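Side-chain contacts in FAA hydrolase family protein (PDB 6J5Y), which probably hydrolyses fumarylpyruvate as a member of the fumarylacetoacetate hydrolase superfamily, and binds manganese and pyruvate in its active site: residues A[94-98]-A[99-103]; A[144-147]-A[148-152]. All blocks are in the same frame, centred on the assembly; numbering follows the deposited sequence.

Contact 1: A[94-98]-A[99-103]; sequences CDIPL and EQAEE
Gln100 folds back over Pro97 and Ile96, and its side chain touches both of them. Its first torsion (chi1 61°) sets CG between the backbone N and the carbonyl carbon, which turns the chain back toward the residues that precede the helix. CG meets the carbonyl oxygen of Pro97 first, at 3.6 Å from Gln100 CG to Pro97 O. Further out, Gln100 CD lies 4.0 Å from CD of the Pro97 ring, and OE1 is equally near that ring carbon. At the tip, Gln100 NE2 comes within 3.8 Å of Ile96 CG2, the two side chains crossing at about a right angle; the same nitrogen makes a weak hydrogen bond to NE2 of His104. The methyl CG2 of Ile96 also packs on Ala101, 3.7 Å from Ala101 CA, and thereby bridges the amide and the helix backbone. Beneath the side chains, Gln100 N donates to Pro97 O at 3.2 Å from a position 53° out of the carbonyl plane, while Ala101 N makes only a weak bond to Leu98 O. Ser185 and Ser188 of helix 180-190 bind the backbone O and N of Ile96, so the loop is hydrogen-bonded to that helix just before the turn. The i-to-i+3 bond, with Leu98 and Glu99 both near helical phi/psi, is that of a type I or 3-10-like turn, at the entry to the short, weakly bonded helix 98-101.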
ATOM      1  N   CYS A  94      -0.676 -14.976 -15.484  1.00 23.59           N
ATOM      2  CA  CYS A  94       0.740 -14.737 -15.861  1.00 28.60           C
ATOM      3  C   CYS A  94       0.738 -13.907 -17.137  1.00 28.53           C
ATOM      4  O   CYS A  94      -0.141 -14.186 -17.995  1.00 25.02           O
ATOM      5  CB  CYS A  94       1.476 -16.037 -16.168  1.00 32.68           C
ATOM      6  SG  CYS A  94       1.418 -17.237 -14.814  1.00 42.17           S
ATOM      7  N   ASP A  95       1.678 -12.979 -17.273  1.00 26.07           N
ATOM      8  CA  ASP A  95       1.859 -12.188 -18.517  1.00 30.52           C
ATOM      9  C   ASP A  95       0.499 -11.681 -18.987  1.00 28.84           C
ATOM     10  O   ASP A  95       0.175 -11.898 -20.155  1.00 28.70           O
ATOM     11  CB  ASP A  95       2.492 -13.031 -19.632  1.00 32.05           C
ATOM     12  CG  ASP A  95       3.929 -13.428 -19.343  1.00 34.55           C
ATOM     13  OD1 ASP A  95       4.431 -13.084 -18.272  1.00 34.57           O
ATOM     14  OD2 ASP A  95       4.543 -14.031 -20.215  1.00 43.48           O
ATOM     15  N   ILE A  96      -0.229 -10.998 -18.102  1.00 28.56           N
ATOM     16  CA  ILE A  96      -1.598 -10.488 -18.362  1.00 25.71           C
ATOM     17  C   ILE A  96      -1.483  -9.296 -19.307  1.00 24.66           C
ATOM     18  O   ILE A  96      -0.851  -8.280 -18.987  1.00 23.34           O
ATOM     19  CB  ILE A  96      -2.324 -10.127 -17.052  1.00 25.25           C
ATOM     20  CG1 ILE A  96      -2.412 -11.328 -16.097  1.00 25.37           C
ATOM     21  CG2 ILE A  96      -3.691  -9.544 -17.353  1.00 22.78           C
ATOM     22  CD1 ILE A  96      -2.755 -10.952 -14.667  1.00 25.84           C
ATOM     23  N   PRO A  97      -2.140  -9.376 -20.483  1.00 22.78           N
ATOM     24  CA  PRO A  97      -2.205  -8.237 -21.405  1.00 23.62           C
ATOM     25  C   PRO A  97      -2.745  -6.949 -20.749  1.00 23.03           C
ATOM     26  O   PRO A  97      -3.656  -7.016 -19.949  1.00 23.30           O
ATOM     27  CB  PRO A  97      -3.139  -8.768 -22.499  1.00 24.68           C
ATOM     28  CG  PRO A  97      -2.881 -10.276 -22.489  1.00 25.20           C
ATOM     29  CD  PRO A  97      -2.793 -10.589 -21.008  1.00 24.80           C
ATOM     30  N   LEU A  98      -2.189  -5.799 -21.118  1.00 25.71           N
ATOM     31  CA  LEU A  98      -2.591  -4.464 -20.583  1.00 26.81           C
ATOM     32  C   LEU A  98      -4.097  -4.265 -20.739  1.00 25.26           C
ATOM     33  O   LEU A  98      -4.717  -3.749 -19.811  1.00 24.55           O
ATOM     34  CB  LEU A  98      -1.840  -3.344 -21.307  1.00 28.09           C
ATOM     35  CG  LEU A  98      -0.316  -3.377 -21.181  1.00 29.47           C
ATOM     36  CD1 LEU A  98       0.303  -2.283 -22.039  1.00 31.01           C
ATOM     37  CD2 LEU A  98       0.114  -3.204 -19.729  1.00 31.04           C
ATOM     38  N   GLU A  99      -4.668  -4.706 -21.853  1.00 26.65           N
ATOM     39  CA  GLU A  99      -6.102  -4.475 -22.197  1.00 26.89           C
ATOM     40  C   GLU A  99      -7.057  -5.201 -21.236  1.00 27.58           C
ATOM     41  O   GLU A  99      -8.194  -4.753 -21.112  1.00 28.00           O
ATOM     42  CB  GLU A  99      -6.354  -4.896 -23.641  1.00 28.05           C
ATOM     43  CG  GLU A  99      -5.611  -4.029 -24.654  1.00 26.87           C
ATOM     44  CD  GLU A  99      -4.201  -4.476 -24.949  1.00 26.37           C
ATOM     45  OE1 GLU A  99      -3.853  -5.554 -24.472  1.00 26.37           O
ATOM     46  OE2 GLU A  99      -3.452  -3.746 -25.670  1.00 26.22           O
ATOM     47  N   GLN A 100      -6.662  -6.293 -20.587  1.00 26.07           N
ATOM     48  CA  GLN A 100      -7.581  -7.019 -19.657  1.00 26.52           C
ATOM     49  C   GLN A 100      -7.080  -6.927 -18.203  1.00 26.02           C
ATOM     50  O   GLN A 100      -7.720  -7.547 -17.334  1.00 29.34           O
ATOM     51  CB  GLN A 100      -7.742  -8.485 -20.075  1.00 27.59           C
ATOM     52  CG  GLN A 100      -6.441  -9.279 -20.077  1.00 27.12           C
ATOM     53  CD  GLN A 100      -6.659 -10.770 -20.005  1.00 29.03           C
ATOM     54  OE1 GLN A 100      -6.684 -11.479 -21.026  1.00 27.34           O
ATOM     55  NE2 GLN A 100      -6.802 -11.267 -18.786  1.00 25.28           N
ATOM     56  N   ALA A 101      -5.989  -6.202 -17.937  1.00 25.64           N
ATOM     57  CA  ALA A 101      -5.262  -6.232 -16.642  1.00 26.02           C
ATOM     58  C   ALA A 101      -6.176  -5.769 -15.499  1.00 25.36           C
ATOM     59  O   ALA A 101      -6.262  -6.449 -14.477  1.00 21.71           O
ATOM     60  CB  ALA A 101      -4.033  -5.378 -16.739  1.00 25.98           C
ATOM     61  N   GLU A 102      -6.856  -4.642 -15.668  1.00 28.48           N
ATOM     62  CA  GLU A 102      -7.760  -4.085 -14.628  1.00 28.62           C
ATOM     63  C   GLU A 102      -8.924  -5.029 -14.364  1.00 28.18           C
ATOM     64  O   GLU A 102      -9.475  -4.965 -13.259  1.00 27.62           O
ATOM     65  CB  GLU A 102      -8.315  -2.739 -15.050  1.00 30.03           C
ATOM     66  CG  GLU A 102      -7.394  -1.611 -14.676  1.00 32.28           C
ATOM     67  CD  GLU A 102      -7.693  -0.347 -15.444  1.00 35.91           C
ATOM     68  OE1 GLU A 102      -7.678   0.712 -14.824  1.00 36.45           O
ATOM     69  OE2 GLU A 102      -7.945  -0.447 -16.669  1.00 37.77           O
ATOM     70  N   GLU A 103      -9.271  -5.891 -15.323  1.00 30.13           N
ATOM     71  CA  GLU A 103     -10.346  -6.893 -15.138  1.00 30.89           C
ATOM     72  C   GLU A 103      -9.933  -7.887 -14.040  1.00 30.74           C
ATOM     73  O   GLU A 103     -10.845  -8.531 -13.446  1.00 29.63           O
ATOM     74  CB  GLU A 103     -10.668  -7.623 -16.438  1.00 38.47           C
ATOM     75  CG  GLU A 103     -11.934  -8.455 -16.351  1.00 45.77           C
ATOM     76  CD  GLU A 103     -11.734  -9.960 -16.384  1.00 53.91           C
ATOM     77  OE1 GLU A 103     -11.393 -10.488 -17.468  1.00 57.94           O
ATOM     78  OE2 GLU A 103     -11.945 -10.612 -15.337  1.00 60.99           O
TER

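Contact 2: A[144-147]-A[148-152]; sequences PLYP and ASQVG
Gln150 lies alongside the ring of Pro147, the two side chains pointing the same way, and its terminal amide overlaps the ring's outer carbons. Gln150 OE1 is 3.7 Å from Pro147 CD and equally near CG, while the amide carbon CD stands 3.8 Å from Pro147 CD. Beyond CG the glutamine is extended (chi2 169°), which sets the amide beside the CG-CD side of the ring. Its NE2 then reaches toward Tyr146, 4.2 Å from CD2 of the phenol ring, with ring and amide planes 78° apart. Next to it Val151 crosses Tyr146 at about a right angle, its CG1 3.9 Å from Tyr146 CB. The other methyl, Val151 CG2, sits 3.4 Å from Pro147 O. Within the turn, Ser149 OG lies 3.4 Å from Pro147 CB.

Pro147 is the N-cap residue, and its carbonyl oxygen is gripped twice. Gln150 N donates at 2.8 Å to Pro147 O, from 60° above the carbonyl plane, and Val151 N donates to the same oxygen in that plane. The pair of bonds closes the first helical turn, after which Gly152, with positive phi, leaves the helix.

Strand 140-147 thus passes directly into helix 148-151. Tyr146 stacks its ring with that of His15, while Pro147 touches Trp106 and Ile14, so the turn sits beside strand 105-116 of its own sheet and the loop after strand 11-13 of the small two-stranded sheet.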
ATOM      1  N   PRO A 144     -11.358  -0.389   4.477  1.00 22.80           N
ATOM      2  CA  PRO A 144     -12.276  -1.296   3.796  1.00 23.22           C
ATOM      3  C   PRO A 144     -12.039  -1.394   2.283  1.00 22.96           C
ATOM      4  O   PRO A 144     -11.582  -0.453   1.650  1.00 25.46           O
ATOM      5  CB  PRO A 144     -13.676  -0.739   4.102  1.00 24.20           C
ATOM      6  CG  PRO A 144     -13.455   0.618   4.715  1.00 24.15           C
ATOM      7  CD  PRO A 144     -12.066   0.599   5.303  1.00 24.27           C
ATOM      8  N   LEU A 145     -12.310  -2.570   1.740  1.00 23.05           N
ATOM      9  CA  LEU A 145     -12.110  -2.857   0.305  1.00 23.24           C
ATOM     10  C   LEU A 145     -13.370  -2.450  -0.461  1.00 22.54           C
ATOM     11  O   LEU A 145     -14.439  -2.969  -0.143  1.00 21.51           O
ATOM     12  CB  LEU A 145     -11.789  -4.340   0.135  1.00 21.30           C
ATOM     13  CG  LEU A 145     -11.337  -4.746  -1.264  1.00 23.39           C
ATOM     14  CD1 LEU A 145     -10.140  -3.933  -1.725  1.00 22.77           C
ATOM     15  CD2 LEU A 145     -11.022  -6.229  -1.292  1.00 25.42           C
ATOM     16  N   TYR A 146     -13.245  -1.562  -1.447  1.00 22.44           N
ATOM     17  CA  TYR A 146     -14.400  -1.150  -2.297  1.00 22.66           C
ATOM     18  C   TYR A 146     -14.428  -1.989  -3.570  1.00 22.23           C
ATOM     19  O   TYR A 146     -13.492  -1.923  -4.374  1.00 21.50           O
ATOM     20  CB  TYR A 146     -14.334   0.342  -2.621  1.00 23.98           C
ATOM     21  CG  TYR A 146     -14.695   1.231  -1.454  1.00 26.35           C
ATOM     22  CD1 TYR A 146     -13.860   1.345  -0.360  1.00 25.08           C
ATOM     23  CD2 TYR A 146     -15.871   1.969  -1.455  1.00 28.18           C
ATOM     24  CE1 TYR A 146     -14.182   2.158   0.711  1.00 26.49           C
ATOM     25  CE2 TYR A 146     -16.204   2.800  -0.398  1.00 28.08           C
ATOM     26  CZ  TYR A 146     -15.363   2.876   0.696  1.00 27.79           C
ATOM     27  OH  TYR A 146     -15.696   3.666   1.746  1.00 26.63           O
ATOM     28  N   PRO A 147     -15.485  -2.799  -3.816  1.00 22.15           N
ATOM     29  CA  PRO A 147     -15.571  -3.565  -5.063  1.00 23.09           C
ATOM     30  C   PRO A 147     -15.618  -2.683  -6.319  1.00 26.26           C
ATOM     31  O   PRO A 147     -16.345  -1.674  -6.319  1.00 24.97           O
ATOM     32  CB  PRO A 147     -16.885  -4.346  -4.956  1.00 22.86           C
ATOM     33  CG  PRO A 147     -17.244  -4.319  -3.482  1.00 24.13           C
ATOM     34  CD  PRO A 147     -16.601  -3.081  -2.901  1.00 23.03           C
ATOM     35  N   ALA A 148     -14.905  -3.097  -7.376  1.00 27.54           N
ATOM     36  CA  ALA A 148     -14.988  -2.471  -8.715  1.00 28.50           C
ATOM     37  C   ALA A 148     -16.422  -2.632  -9.260  1.00 30.49           C
ATOM     38  O   ALA A 148     -16.828  -1.830 -10.114  1.00 28.92           O
ATOM     39  CB  ALA A 148     -13.927  -3.047  -9.617  1.00 27.87           C
ATOM     40  N   SER A 149     -17.201  -3.583  -8.736  1.00 32.15           N
ATOM     41  CA  SER A 149     -18.656  -3.687  -9.041  1.00 35.67           C
ATOM     42  C   SER A 149     -19.357  -2.417  -8.551  1.00 37.28           C
ATOM     43  O   SER A 149     -20.312  -1.995  -9.217  1.00 47.90           O
ATOM     44  CB  SER A 149     -19.276  -4.939  -8.461  1.00 33.96           C
ATOM     45  OG  SER A 149     -19.476  -4.795  -7.059  1.00 37.46           O
ATOM     46  N   GLN A 150     -18.889  -1.804  -7.456  1.00 41.20           N
ATOM     47  CA  GLN A 150     -19.401  -0.494  -6.962  1.00 39.78           C
ATOM     48  C   GLN A 150     -18.677   0.649  -7.686  1.00 40.88           C
ATOM     49  O   GLN A 150     -19.372   1.440  -8.345  1.00 40.37           O
ATOM     50  CB  GLN A 150     -19.257  -0.326  -5.450  1.00 41.43           C
ATOM     51  CG  GLN A 150     -20.196  -1.209  -4.627  1.00 45.78           C
ATOM     52  CD  GLN A 150     -19.857  -1.217  -3.147  1.00 48.99           C
ATOM     53  OE1 GLN A 150     -20.112  -2.188  -2.431  1.00 46.63           O
ATOM     54  NE2 GLN A 150     -19.239  -0.143  -2.676  1.00 39.97           N
ATOM     55  N   VAL A 151     -17.345   0.713  -7.606  1.00 35.58           N
ATOM     56  CA  VAL A 151     -16.541   1.949  -7.867  1.00 33.14           C
ATOM     57  C   VAL A 151     -15.864   1.899  -9.243  1.00 33.97           C
ATOM     58  O   VAL A 151     -15.148   2.887  -9.588  1.00 30.07           O
ATOM     59  CB  VAL A 151     -15.495   2.176  -6.757  1.00 34.69           C
ATOM     60  CG1 VAL A 151     -16.134   2.344  -5.379  1.00 31.87           C
ATOM     61  CG2 VAL A 151     -14.454   1.060  -6.734  1.00 34.58           C
ATOM     62  N   GLY A 152     -16.058   0.817 -10.001  1.00 33.38           N
ATOM     63  CA  GLY A 152     -15.410   0.593 -11.308  1.00 33.38           C
ATOM     64  C   GLY A 152     -13.896   0.490 -11.188  1.00 35.03           C
ATOM     65  O   GLY A 152     -13.406  -0.012 -10.162  1.00 31.82           O
TER

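Each contact is a single short turn that begins with a proline carbonyl accepting a backbone N-H three residues on, but the surroundings differ. Contact 1 is partly buried, with Ile96 and Ala101 buried, and enters helix 98-101 from a loop bordered by helix 180-190. Contact 2 is a surface contact by burial, with Pro147 its one buried touching residue, and follows directly from strand 140-147, beside strands 105-116 and 11-13. Its proline oxygen takes two clear bonds, whereas bonding in contact 1 is looser. A glutamine covers the proline in both, though an aromatic side chain joins only contact 2. Their nearest atoms are about 6 Å apart, so they do not touch.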